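Local coordinates for head completion protein gp6 (PDB 3JVO), which completes the phage head as part of a thirteen-subunit head-tail connector ring that joins portal and stopper proteins and leaves a central channel open for DNA ejection, at residues 4-7 with 13-16; 9-14 with 27-32; 38-43 with 64-69; 57-62 with 93-98. One frame throughout, in Å; residues are numbered along the deposited sequence.

How the contacts relate
From the N terminus, contact 1 closes the short excursion between helix 5-8 and helix 11-17. Contact 2 starts before contact 1 has finished, shares Leu13 and Phe14 with it, and brings helix 11-17 onto the first turns of helix 26-44; the two centres are about 5 Å apart. Contact 3 follows in series and closes the connection between helices 26-44 and 57-72 near the middle of the chain. Contact 4 crosses contact 3 along the sequence: it opens at 57-62, before 64-69, and returns from the C-terminal segment 93-98. Contacts 2 and 4 lie on opposite sides of the chain's centre, with helices 26-44 and 57-72 linking them.

Contact 1 of 4, residues 4-7 with 13-16; sequences DVLD and LFKQ
Leu6, which meets Phe14 with its side chain, has its backbone N held by Asp4 OD1 at 2.9 Å. This is an N-cap: Asp4 stands just before the short helix 5-8, and its carboxylate takes up the amide of the first turn. The N-H...O angle of 149° shows a moderately bent bond, and the donor comes from above the carboxylate plane, 53° out of it. Asp4 also closes the turn through its backbone, since Asp7 N is 2.9 Å from Asp4 O.

Across the contact the packing is wholly apolar and gathers around one ring. Val5 CG2 comes to the edge of the Phe14 ring, near its plane, 3.6 Å from CZ. A chi1 of 64° places CG1 between the backbone N and the carbonyl carbon and leaves CG2 anti to N, the branch that reaches Phe14. Leu6 comes to the ring obliquely, its CD2 lying 3.9 Å from Phe14 CE2, so that CE2 is shared by the two aliphatic side chains: Val5 CG2 is 4.0 Å from it.

The backbones stay well apart, with Leu6 CA and Phe14 CA 9.0 Å from each other, which means that it is side chains, not backbones, that bridge helices 5-8 and 11-17. Ala33 of helix 26-44 touches both Val5 and Phe14, and Val63 and Leu64 of helix 57-72 also pack on Phe14, making the ring a meeting point of four helices. The same methyl of Leu6, CD2, is also 4.0 Å from Phe14 CD2.

Contact 2 of 4, residues 9-14 with 27-32; sequences ISLSLF and ELITLY
Leu11 and Thr30 mark the close approach of the two backbones, their CA atoms 7.2 Å apart, while the CA atoms of Phe14 and Ile29, one turn further along helix 11-17, are 7.9 Å apart. The motif is helix-on-helix packing just behind an N-cap: Ser10 OG accepts from Leu13 N at 3.1 Å with an angle of 157°, fixing the start of helix 11-17.

Leu11 supplies the bridging group. Its CG is anti to the backbone N (chi1 -179°), which carries CD1 across to Ile29 CG2 at 3.6 Å, the two side chains crossing at about a right angle. The same methyl lies 3.9 Å from Thr30 OG1, a van der Waals contact for that oxygen, whose hydrogen bond is with the backbone O of Asp26 in its own helix. Phe14 adds a looser touch through CB rather than through its ring.

Phe67 of helix 57-72 also packs on Ile29, so the seam continues inward to a third helix. Elsewhere on helix 11-17, Leu13 packs on Leu28 of a neighbouring subunit. Within the segment 9-14, Ile9 CG2 sits over one face of the Phe14 ring, displaced toward the rim and 3.8 Å above the ring plane.

Contact 3 of 4, residues 38-43 with 64-69; sequences DYCMRW and LLVFAD
Val66 and Cys40 meet because of their first torsions. In Val66 a chi1 of 174° sets CG1 anti to the backbone N and CG2 anti to the carbonyl carbon, which spreads the two methyls toward different partners. In Cys40 a chi1 of -66° puts SG anti to the carbonyl carbon, and the sulfur ends 3.9 Å from Val66 CG2. The other methyl, CG1, lies 4.2 Å from Tyr39 CD2, approaching that ring obliquely.

Val66 therefore touches two consecutive residues of helix 26-44, one through each methyl. All three residues are buried, and the distances describe ordinary van der Waals contact with no polar bond between the segments. The CA atoms of Cys40 and Val66 are 8.2 Å apart, close enough for these small side chains to span the gap.

Other groups add to the burial. Met92 of helix 87-93 packs on Cys40, and Met91 of a neighbouring subunit touches both Tyr39 and Val66, so this seam within the chain borders an interface between subunits of the thirteen-membered ring. Apolar packing of this kind, between the two longest helices and near the centre of the chain, is typical of the core of a small, mainly helical domain.

Contact 4 of 4, residues 57-62 with 93-98; sequences AAVKGA and FIHRNW
The His95 ring turns an edge to helix 57-72, with Ala58 CB near its plane, while Val59 comes to it obliquely. Further along the segment, Trp98 has Arg96 CG over the centre of one face, 3.4 Å above the ring plane, and Phe93 CD1 at its edge. Arg96 also makes a cation-pi interaction with Trp43 of helix 26-44.

The route of the chain is set by a type I beta turn from Phe93, the last residue of helix 87-93, to Arg96, in which Arg96 N lies 3.2 Å from Phe93 O. This turn presents two successive side chains to the helix. Ile94 CD1 reaches Ala58 CB at 3.6 Å; with chi1 at 48°, CG1 is flanked by both backbone neighbours of CA, and chi2 at 105° is away from a staggered value, which suggests some torsional strain. His95 uses its CB, 3.6 Å from Val59 CG2. Ala58 is thus covered by two residues, and the CA atoms of Val59 and His95 come within 7.2 Å. Trp49 packs on both Val59 and His95.

Between segments 57-62 and 93-98 the contact is one of dispersion, whereas polar groups turn to a neighbouring subunit: Ile94 O bonds to Arg42 NH2 there, and Ala58 N to Asp38 OD2. That carboxylate meets the first turn of helix 57-72, where the helix dipole would probably stabilise its negative charge.

Contact 1 of 4, residues 4-7 with 13-16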
loop_
_atom_site.group_PDB
_atom_site.type_symbol
_atom_site.label_atom_id
_atom_site.label_comp_id
_atom_site.label_asym_id
_atom_site.label_seq_id
_atom_site.Cartn_x
_atom_site.Cartn_y
_atom_site.Cartn_z
ATOM N N ASP G 4 -41.951 -20.819 23.469
ATOM C CA ASP G 4 -41.365 -21.653 22.438
ATOM C C ASP G 4 -41.127 -20.796 21.184
ATOM O O ASP G 4 -42.081 -20.236 20.624
ATOM C CB ASP G 4 -42.305 -22.814 22.126
ATOM C CG ASP G 4 -41.804 -23.687 20.986
ATOM O OD1 ASP G 4 -40.787 -23.341 20.340
ATOM O OD2 ASP G 4 -42.437 -24.727 20.725
ATOM N N VAL G 5 -39.872 -20.700 20.737
ATOM C CA VAL G 5 -39.531 -19.854 19.576
ATOM C C VAL G 5 -40.387 -20.170 18.336
ATOM O O VAL G 5 -40.773 -19.268 17.616
ATOM C CB VAL G 5 -38.007 -19.871 19.233
ATOM C CG1 VAL G 5 -37.548 -21.230 18.815
ATOM C CG2 VAL G 5 -37.685 -18.822 18.146
ATOM N N LEU G 6 -40.717 -21.443 18.122
ATOM C CA LEU G 6 -41.531 -21.839 16.971
ATOM C C LEU G 6 -42.997 -21.360 17.031
ATOM O O LEU G 6 -43.687 -21.409 16.025
ATOM C CB LEU G 6 -41.436 -23.350 16.712
ATOM C CG LEU G 6 -40.020 -23.856 16.361
ATOM C CD1 LEU G 6 -40.014 -25.366 16.125
ATOM C CD2 LEU G 6 -39.475 -23.129 15.140
ATOM N N ASP G 7 -43.458 -20.887 18.194
ATOM C CA ASP G 7 -44.781 -20.259 18.302
ATOM C C ASP G 7 -44.713 -18.796 17.937
ATOM O O ASP G 7 -45.743 -18.160 17.716
ATOM C CB ASP G 7 -45.316 -20.347 19.729
ATOM C CG ASP G 7 -45.708 -21.755 20.136
ATOM O OD1 ASP G 7 -46.022 -22.581 19.242
ATOM O OD2 ASP G 7 -45.706 -22.020 21.367
ATOM N N LEU G 13 -40.754 -20.434 8.292
ATOM C CA LEU G 13 -40.184 -19.099 8.138
ATOM C C LEU G 13 -38.679 -19.051 8.390
ATOM O O LEU G 13 -37.959 -18.401 7.636
ATOM C CB LEU G 13 -40.905 -18.085 9.012
ATOM C CG LEU G 13 -42.185 -17.454 8.453
ATOM C CD1 LEU G 13 -42.739 -16.499 9.488
ATOM C CD2 LEU G 13 -41.921 -16.695 7.174
ATOM N N PHE G 14 -38.199 -19.733 9.430
ATOM C CA PHE G 14 -36.744 -19.819 9.658
ATOM C C PHE G 14 -36.020 -20.366 8.428
ATOM O O PHE G 14 -34.999 -19.826 8.026
ATOM C CB PHE G 14 -36.401 -20.687 10.863
ATOM C CG PHE G 14 -36.556 -19.997 12.154
ATOM C CD1 PHE G 14 -35.703 -18.942 12.506
ATOM C CD2 PHE G 14 -37.566 -20.380 13.042
ATOM C CE1 PHE G 14 -35.855 -18.278 13.712
ATOM C CE2 PHE G 14 -37.721 -19.718 14.258
ATOM C CZ PHE G 14 -36.861 -18.661 14.596
ATOM N N LYS G 15 -36.574 -21.411 7.821
ATOM C CA LYS G 15 -35.981 -22.002 6.637
ATOM C C LYS G 15 -35.967 -21.071 5.441
ATOM O O LYS G 15 -35.031 -21.095 4.655
ATOM C CB LYS G 15 -36.693 -23.289 6.262
ATOM C CG LYS G 15 -36.435 -24.451 7.237
ATOM C CD LYS G 15 -36.885 -25.748 6.566
ATOM C CE LYS G 15 -37.561 -26.672 7.529
ATOM N NZ LYS G 15 -38.164 -27.903 6.863
ATOM N N GLN G 16 -37.015 -20.271 5.291
ATOM C CA GLN G 16 -37.048 -19.258 4.240
ATOM C C GLN G 16 -36.010 -18.152 4.488
ATOM O O GLN G 16 -35.436 -17.636 3.550
ATOM C CB GLN G 16 -38.454 -18.667 4.115
ATOM C CG GLN G 16 -39.469 -19.675 3.540
ATOM C CD GLN G 16 -40.877 -19.143 3.532
ATOM O OE1 GLN G 16 -41.154 -18.069 4.053
ATOM N NE2 GLN G 16 -41.778 -19.887 2.925
#

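Contact 2 of 4, residues 9-14 with 27-32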
loop_
_atom_site.group_PDB
_atom_site.type_symbol
_atom_site.label_atom_id
_atom_site.label_comp_id
_atom_site.label_asym_id
_atom_site.label_seq_id
_atom_site.Cartn_x
_atom_site.Cartn_y
_atom_site.Cartn_z
ATOM N N ILE G 9 -41.974 -17.611 15.586
ATOM C CA ILE G 9 -41.652 -17.687 14.165
ATOM C C ILE G 9 -41.643 -19.141 13.777
ATOM O O ILE G 9 -40.883 -19.929 14.336
ATOM C CB ILE G 9 -40.251 -17.131 13.859
ATOM C CG1 ILE G 9 -40.134 -15.676 14.293
ATOM C CG2 ILE G 9 -39.900 -17.301 12.346
ATOM C CD1 ILE G 9 -38.699 -15.159 14.304
ATOM N N SER G 10 -42.455 -19.503 12.796
ATOM C CA SER G 10 -42.554 -20.910 12.391
ATOM C C SER G 10 -41.235 -21.439 11.820
ATOM O O SER G 10 -40.410 -20.684 11.321
ATOM C CB SER G 10 -43.653 -21.077 11.356
ATOM O OG SER G 10 -43.231 -20.488 10.134
ATOM N N LEU G 11 -41.052 -22.749 11.901
ATOM C CA LEU G 11 -39.885 -23.410 11.323
ATOM C C LEU G 11 -39.781 -23.145 9.823
ATOM O O LEU G 11 -38.688 -22.944 9.290
ATOM C CB LEU G 11 -39.956 -24.922 11.584
ATOM C CG LEU G 11 -38.798 -25.773 11.069
ATOM C CD1 LEU G 11 -37.502 -25.274 11.659
ATOM C CD2 LEU G 11 -39.010 -27.263 11.428
ATOM N N SER G 12 -40.928 -23.164 9.152
ATOM C CA SER G 12 -41.028 -22.807 7.751
ATOM C C SER G 12 -40.437 -21.423 7.459
ATOM O O SER G 12 -39.703 -21.259 6.497
ATOM C CB SER G 12 -42.493 -22.843 7.316
ATOM O OG SER G 12 -42.613 -22.472 5.955
ATOM N N LEU G 13 -40.754 -20.434 8.292
ATOM C CA LEU G 13 -40.184 -19.099 8.138
ATOM C C LEU G 13 -38.679 -19.051 8.390
ATOM O O LEU G 13 -37.959 -18.401 7.636
ATOM C CB LEU G 13 -40.905 -18.085 9.012
ATOM C CG LEU G 13 -42.185 -17.454 8.453
ATOM C CD1 LEU G 13 -42.739 -16.499 9.488
ATOM C CD2 LEU G 13 -41.921 -16.695 7.174
ATOM N N PHE G 14 -38.199 -19.733 9.430
ATOM C CA PHE G 14 -36.744 -19.819 9.658
ATOM C C PHE G 14 -36.020 -20.366 8.428
ATOM O O PHE G 14 -34.999 -19.826 8.026
ATOM C CB PHE G 14 -36.401 -20.687 10.863
ATOM C CG PHE G 14 -36.556 -19.997 12.154
ATOM C CD1 PHE G 14 -35.703 -18.942 12.506
ATOM C CD2 PHE G 14 -37.566 -20.380 13.042
ATOM C CE1 PHE G 14 -35.855 -18.278 13.712
ATOM C CE2 PHE G 14 -37.721 -19.718 14.258
ATOM C CZ PHE G 14 -36.861 -18.661 14.596
ATOM N N GLU G 27 -33.987 -30.598 13.155
ATOM C CA GLU G 27 -33.491 -30.585 14.532
ATOM C C GLU G 27 -32.330 -29.591 14.746
ATOM O O GLU G 27 -32.338 -28.809 15.686
ATOM C CB GLU G 27 -33.104 -31.999 14.951
ATOM C CG GLU G 27 -32.609 -32.120 16.373
ATOM C CD GLU G 27 -32.405 -33.565 16.849
ATOM O OE1 GLU G 27 -32.033 -34.466 16.036
ATOM O OE2 GLU G 27 -32.608 -33.789 18.075
ATOM N N LEU G 28 -31.350 -29.601 13.853
ATOM C CA LEU G 28 -30.284 -28.598 13.907
ATOM C C LEU G 28 -30.818 -27.165 13.778
ATOM O O LEU G 28 -30.510 -26.283 14.608
ATOM C CB LEU G 28 -29.236 -28.877 12.828
ATOM C CG LEU G 28 -28.015 -27.948 12.900
ATOM C CD1 LEU G 28 -27.146 -28.244 14.096
ATOM C CD2 LEU G 28 -27.226 -28.113 11.607
ATOM N N ILE G 29 -31.627 -26.937 12.746
ATOM C CA ILE G 29 -32.243 -25.617 12.513
ATOM C C ILE G 29 -33.044 -25.135 13.732
ATOM O O ILE G 29 -32.931 -23.967 14.159
ATOM C CB ILE G 29 -33.105 -25.619 11.222
ATOM C CG1 ILE G 29 -32.175 -25.708 9.998
ATOM C CG2 ILE G 29 -34.012 -24.384 11.180
ATOM C CD1 ILE G 29 -32.900 -26.032 8.697
ATOM N N THR G 30 -33.830 -26.048 14.302
ATOM C CA THR G 30 -34.576 -25.776 15.539
ATOM C C THR G 30 -33.659 -25.359 16.692
ATOM O O THR G 30 -34.003 -24.435 17.458
ATOM C CB THR G 30 -35.477 -26.970 15.947
ATOM O OG1 THR G 30 -36.423 -27.220 14.891
ATOM C CG2 THR G 30 -36.238 -26.690 17.252
ATOM N N LEU G 31 -32.492 -26.005 16.801
ATOM C CA LEU G 31 -31.525 -25.662 17.846
ATOM C C LEU G 31 -30.979 -24.235 17.651
ATOM O O LEU G 31 -30.854 -23.457 18.615
ATOM C CB LEU G 31 -30.397 -26.707 17.903
ATOM C CG LEU G 31 -29.320 -26.566 18.986
ATOM C CD1 LEU G 31 -28.391 -27.812 19.118
ATOM C CD2 LEU G 31 -28.452 -25.282 18.750
ATOM N N TYR G 32 -30.682 -23.875 16.406
ATOM C CA TYR G 32 -30.209 -22.530 16.101
ATOM C C TYR G 32 -31.286 -21.486 16.431
ATOM O O TYR G 32 -30.988 -20.422 16.962
ATOM C CB TYR G 32 -29.852 -22.388 14.617
ATOM C CG TYR G 32 -28.640 -23.176 14.120
ATOM C CD1 TYR G 32 -27.580 -23.495 14.959
ATOM C CD2 TYR G 32 -28.573 -23.588 12.785
ATOM C CE1 TYR G 32 -26.460 -24.216 14.482
ATOM C CE2 TYR G 32 -27.472 -24.315 12.297
ATOM C CZ TYR G 32 -26.422 -24.613 13.133
ATOM O OH TYR G 32 -25.336 -25.323 12.629
#

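Contact 3 of 4, residues 38-43 with 64-69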
loop_
_atom_site.group_PDB
_atom_site.type_symbol
_atom_site.label_atom_id
_atom_site.label_comp_id
_atom_site.label_asym_id
_atom_site.label_seq_id
_atom_site.Cartn_x
_atom_site.Cartn_y
_atom_site.Cartn_z
ATOM N N ASP G 38 -33.312 -17.447 22.628
ATOM C CA ASP G 38 -32.781 -17.382 23.991
ATOM C C ASP G 38 -31.847 -16.167 24.136
ATOM O O ASP G 38 -31.964 -15.368 25.069
ATOM C CB ASP G 38 -32.055 -18.692 24.329
ATOM C CG ASP G 38 -31.430 -18.684 25.726
ATOM O OD1 ASP G 38 -32.080 -18.190 26.666
ATOM O OD2 ASP G 38 -30.300 -19.184 25.895
ATOM N N TYR G 39 -30.947 -16.006 23.177
ATOM C CA TYR G 39 -29.996 -14.896 23.195
ATOM C C TYR G 39 -30.717 -13.545 23.139
ATOM O O TYR G 39 -30.464 -12.670 23.974
ATOM C CB TYR G 39 -28.989 -15.037 22.043
ATOM C CG TYR G 39 -28.055 -13.858 21.912
ATOM C CD1 TYR G 39 -26.914 -13.761 22.701
ATOM C CD2 TYR G 39 -28.330 -12.832 21.008
ATOM C CE1 TYR G 39 -26.076 -12.666 22.599
ATOM C CE2 TYR G 39 -27.504 -11.744 20.896
ATOM C CZ TYR G 39 -26.385 -11.662 21.691
ATOM O OH TYR G 39 -25.567 -10.576 21.567
ATOM N N CYS G 40 -31.620 -13.376 22.168
ATOM C CA CYS G 40 -32.305 -12.096 22.027
ATOM C C CYS G 40 -33.193 -11.753 23.231
ATOM O O CYS G 40 -33.226 -10.599 23.647
ATOM C CB CYS G 40 -33.090 -12.005 20.719
ATOM S SG CYS G 40 -32.032 -12.022 19.243
HETATM N N MSE G 41 -33.890 -12.750 23.779
HETATM C CA MSE G 41 -34.673 -12.612 25.012
HETATM C C MSE G 41 -33.840 -12.181 26.229
HETATM O O MSE G 41 -34.231 -11.266 26.952
HETATM C CB MSE G 41 -35.396 -13.919 25.349
HETATM C CG MSE G 41 -36.483 -14.312 24.370
HETATM SE SE MSE G 41 -37.932 -12.977 24.287
HETATM C CE MSE G 41 -37.505 -12.111 22.636
ATOM N N ARG G 42 -32.716 -12.849 26.470
ATOM C CA ARG G 42 -31.853 -12.484 27.587
ATOM C C ARG G 42 -31.341 -11.065 27.410
ATOM O O ARG G 42 -31.345 -10.279 28.349
ATOM C CB ARG G 42 -30.688 -13.458 27.740
ATOM C CG ARG G 42 -31.067 -14.829 28.297
ATOM C CD ARG G 42 -31.310 -14.821 29.799
ATOM N NE ARG G 42 -30.177 -14.276 30.553
ATOM C CZ ARG G 42 -29.840 -14.649 31.790
ATOM N NH1 ARG G 42 -30.528 -15.596 32.425
ATOM N NH2 ARG G 42 -28.798 -14.086 32.395
ATOM N N TRP G 43 -30.960 -10.737 26.178
ATOM C CA TRP G 43 -30.401 -9.437 25.859
ATOM C C TRP G 43 -31.401 -8.314 26.072
ATOM O O TRP G 43 -31.046 -7.301 26.651
ATOM C CB TRP G 43 -29.910 -9.414 24.429
ATOM C CG TRP G 43 -28.958 -8.331 24.161
ATOM C CD1 TRP G 43 -27.590 -8.420 24.191
ATOM C CD2 TRP G 43 -29.270 -6.971 23.802
ATOM N NE1 TRP G 43 -27.029 -7.197 23.858
ATOM C CE2 TRP G 43 -28.038 -6.290 23.626
ATOM C CE3 TRP G 43 -30.469 -6.257 23.617
ATOM C CZ2 TRP G 43 -27.973 -4.925 23.264
ATOM C CZ3 TRP G 43 -30.400 -4.892 23.268
ATOM C CH2 TRP G 43 -29.159 -4.252 23.084
ATOM N N LEU G 64 -34.211 -13.552 13.666
ATOM C CA LEU G 64 -33.941 -14.049 12.318
ATOM C C LEU G 64 -32.488 -13.801 11.926
ATOM O O LEU G 64 -31.856 -14.665 11.323
ATOM C CB LEU G 64 -34.867 -13.401 11.299
ATOM C CG LEU G 64 -36.320 -13.880 11.238
ATOM C CD1 LEU G 64 -37.065 -13.024 10.188
ATOM C CD2 LEU G 64 -36.447 -15.373 10.874
ATOM N N LEU G 65 -31.941 -12.635 12.292
ATOM C CA LEU G 65 -30.562 -12.315 11.904
ATOM C C LEU G 65 -29.550 -13.150 12.691
ATOM O O LEU G 65 -28.544 -13.643 12.151
ATOM C CB LEU G 65 -30.284 -10.828 12.089
ATOM C CG LEU G 65 -31.017 -9.843 11.156
ATOM C CD1 LEU G 65 -30.943 -8.465 11.754
ATOM C CD2 LEU G 65 -30.351 -9.877 9.780
ATOM N N VAL G 66 -29.824 -13.312 13.971
ATOM C CA VAL G 66 -28.938 -14.086 14.836
ATOM C C VAL G 66 -28.989 -15.561 14.398
ATOM O O VAL G 66 -27.964 -16.220 14.327
ATOM C CB VAL G 66 -29.292 -13.873 16.341
ATOM C CG1 VAL G 66 -28.455 -14.818 17.258
ATOM C CG2 VAL G 66 -29.031 -12.434 16.714
ATOM N N PHE G 67 -30.192 -16.058 14.127
ATOM C CA PHE G 67 -30.404 -17.443 13.672
ATOM C C PHE G 67 -29.637 -17.715 12.370
ATOM O O PHE G 67 -28.921 -18.716 12.248
ATOM C CB PHE G 67 -31.912 -17.725 13.478
ATOM C CG PHE G 67 -32.197 -18.863 12.514
ATOM C CD1 PHE G 67 -32.211 -20.181 12.953
ATOM C CD2 PHE G 67 -32.399 -18.612 11.159
ATOM C CE1 PHE G 67 -32.429 -21.226 12.041
ATOM C CE2 PHE G 67 -32.640 -19.652 10.247
ATOM C CZ PHE G 67 -32.660 -20.951 10.690
ATOM N N ALA G 68 -29.797 -16.835 11.383
ATOM C CA ALA G 68 -29.128 -17.062 10.104
ATOM C C ALA G 68 -27.599 -17.000 10.287
ATOM O O ALA G 68 -26.870 -17.730 9.646
ATOM C CB ALA G 68 -29.621 -16.049 9.040
ATOM N N ASP G 69 -27.107 -16.144 11.182
ATOM C CA ASP G 69 -25.660 -16.120 11.423
ATOM C C ASP G 69 -25.144 -17.490 11.914
ATOM O O ASP G 69 -24.161 -18.004 11.385
ATOM C CB ASP G 69 -25.273 -15.010 12.389
ATOM C CG ASP G 69 -23.789 -14.919 12.584
ATOM O OD1 ASP G 69 -23.053 -14.638 11.596
ATOM O OD2 ASP G 69 -23.348 -15.161 13.731
#

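Contact 4 of 4, residues 57-62 with 93-98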
loop_
_atom_site.group_PDB
_atom_site.type_symbol
_atom_site.label_atom_id
_atom_site.label_comp_id
_atom_site.label_asym_id
_atom_site.label_seq_id
_atom_site.Cartn_x
_atom_site.Cartn_y
_atom_site.Cartn_z
ATOM N N ALA G 57 -42.272 -7.111 16.555
ATOM C CA ALA G 57 -41.753 -7.373 15.232
ATOM C C ALA G 57 -40.241 -7.093 15.120
ATOM O O ALA G 57 -39.530 -7.880 14.510
ATOM C CB ALA G 57 -42.544 -6.591 14.184
ATOM N N ALA G 58 -39.743 -5.997 15.708
ATOM C CA ALA G 58 -38.308 -5.686 15.572
ATOM C C ALA G 58 -37.462 -6.792 16.222
ATOM O O ALA G 58 -36.390 -7.150 15.704
ATOM C CB ALA G 58 -37.968 -4.317 16.173
ATOM N N VAL G 59 -37.933 -7.316 17.357
ATOM C CA VAL G 59 -37.229 -8.405 18.042
ATOM C C VAL G 59 -37.288 -9.674 17.178
ATOM O O VAL G 59 -36.305 -10.397 17.048
ATOM C CB VAL G 59 -37.763 -8.615 19.504
ATOM C CG1 VAL G 59 -37.119 -9.817 20.194
ATOM C CG2 VAL G 59 -37.512 -7.355 20.335
ATOM N N LYS G 60 -38.420 -9.930 16.539
ATOM C CA LYS G 60 -38.485 -11.043 15.620
ATOM C C LYS G 60 -37.418 -10.893 14.503
ATOM O O LYS G 60 -36.730 -11.850 14.146
ATOM C CB LYS G 60 -39.901 -11.184 15.080
ATOM C CG LYS G 60 -40.881 -11.789 16.103
ATOM C CD LYS G 60 -42.347 -11.688 15.675
ATOM C CE LYS G 60 -42.611 -12.410 14.354
ATOM N NZ LYS G 60 -44.099 -12.510 14.012
ATOM N N GLY G 61 -37.259 -9.671 13.997
ATOM C CA GLY G 61 -36.229 -9.352 13.021
ATOM C C GLY G 61 -34.832 -9.674 13.510
ATOM O O GLY G 61 -34.039 -10.256 12.761
ATOM N N ALA G 62 -34.522 -9.300 14.751
ATOM C CA ALA G 62 -33.223 -9.649 15.330
ATOM C C ALA G 62 -32.992 -11.167 15.468
ATOM O O ALA G 62 -31.904 -11.658 15.184
ATOM C CB ALA G 62 -32.996 -8.931 16.693
ATOM N N PHE G 93 -32.183 -3.051 20.553
ATOM C CA PHE G 93 -31.939 -1.931 21.469
ATOM C C PHE G 93 -33.232 -1.189 21.779
ATOM O O PHE G 93 -33.478 -0.805 22.915
ATOM C CB PHE G 93 -30.883 -0.993 20.861
ATOM C CG PHE G 93 -30.647 0.283 21.643
ATOM C CD1 PHE G 93 -29.668 0.341 22.634
ATOM C CD2 PHE G 93 -31.379 1.441 21.356
ATOM C CE1 PHE G 93 -29.444 1.531 23.342
ATOM C CE2 PHE G 93 -31.162 2.621 22.056
ATOM C CZ PHE G 93 -30.195 2.667 23.049
ATOM N N ILE G 94 -34.061 -1.019 20.753
ATOM C CA ILE G 94 -35.318 -0.273 20.875
ATOM C C ILE G 94 -36.401 -1.033 21.673
ATOM O O ILE G 94 -37.463 -0.486 21.963
ATOM C CB ILE G 94 -35.826 0.229 19.490
ATOM C CG1 ILE G 94 -35.791 -0.885 18.455
ATOM C CG2 ILE G 94 -34.978 1.382 18.989
ATOM C CD1 ILE G 94 -37.118 -1.444 18.140
ATOM N N HIS G 95 -36.108 -2.280 22.045
ATOM C CA HIS G 95 -36.993 -3.070 22.916
ATOM C C HIS G 95 -36.279 -3.610 24.159
ATOM O O HIS G 95 -36.735 -4.559 24.812
ATOM C CB HIS G 95 -37.676 -4.188 22.130
ATOM C CG HIS G 95 -38.798 -3.708 21.266
ATOM N ND1 HIS G 95 -38.745 -3.741 19.889
ATOM C CD2 HIS G 95 -39.995 -3.162 21.585
ATOM C CE1 HIS G 95 -39.866 -3.246 19.396
ATOM N NE2 HIS G 95 -40.641 -2.886 20.406
ATOM N N ARG G 96 -35.162 -2.973 24.486
ATOM C CA ARG G 96 -34.368 -3.343 25.647
ATOM C C ARG G 96 -35.003 -2.797 26.929
ATOM O O ARG G 96 -35.367 -1.618 27.004
ATOM C CB ARG G 96 -32.928 -2.835 25.479
ATOM C CG ARG G 96 -32.047 -2.958 26.707
ATOM C CD ARG G 96 -31.505 -4.365 26.894
ATOM N NE ARG G 96 -30.762 -4.488 28.149
ATOM C CZ ARG G 96 -29.462 -4.227 28.281
ATOM N NH1 ARG G 96 -28.736 -3.832 27.236
ATOM N NH2 ARG G 96 -28.882 -4.360 29.468
ATOM N N ASN G 97 -35.155 -3.671 27.920
ATOM C CA ASN G 97 -35.541 -3.255 29.261
ATOM C C ASN G 97 -34.293 -2.735 29.976
ATOM O O ASN G 97 -33.321 -3.477 30.179
ATOM C CB ASN G 97 -36.196 -4.420 30.013
ATOM C CG ASN G 97 -36.667 -4.039 31.412
ATOM O OD1 ASN G 97 -37.856 -3.799 31.636
ATOM N ND2 ASN G 97 -35.736 -3.992 32.363
ATOM N N TRP G 98 -34.322 -1.451 30.327
ATOM C CA TRP G 98 -33.193 -0.780 30.977
ATOM C C TRP G 98 -33.402 -0.678 32.486
ATOM O O TRP G 98 -34.469 -0.265 32.945
ATOM C CB TRP G 98 -32.972 0.616 30.376
ATOM C CG TRP G 98 -32.442 0.599 28.964
ATOM C CD1 TRP G 98 -33.103 0.996 27.831
ATOM C CD2 TRP G 98 -31.142 0.165 28.539
ATOM N NE1 TRP G 98 -32.293 0.834 26.725
ATOM C CE2 TRP G 98 -31.085 0.328 27.131
ATOM C CE3 TRP G 98 -30.017 -0.349 29.211
ATOM C CZ2 TRP G 98 -29.946 -0.009 26.379
ATOM C CZ3 TRP G 98 -28.882 -0.683 28.466
ATOM C CH2 TRP G 98 -28.859 -0.511 27.060
#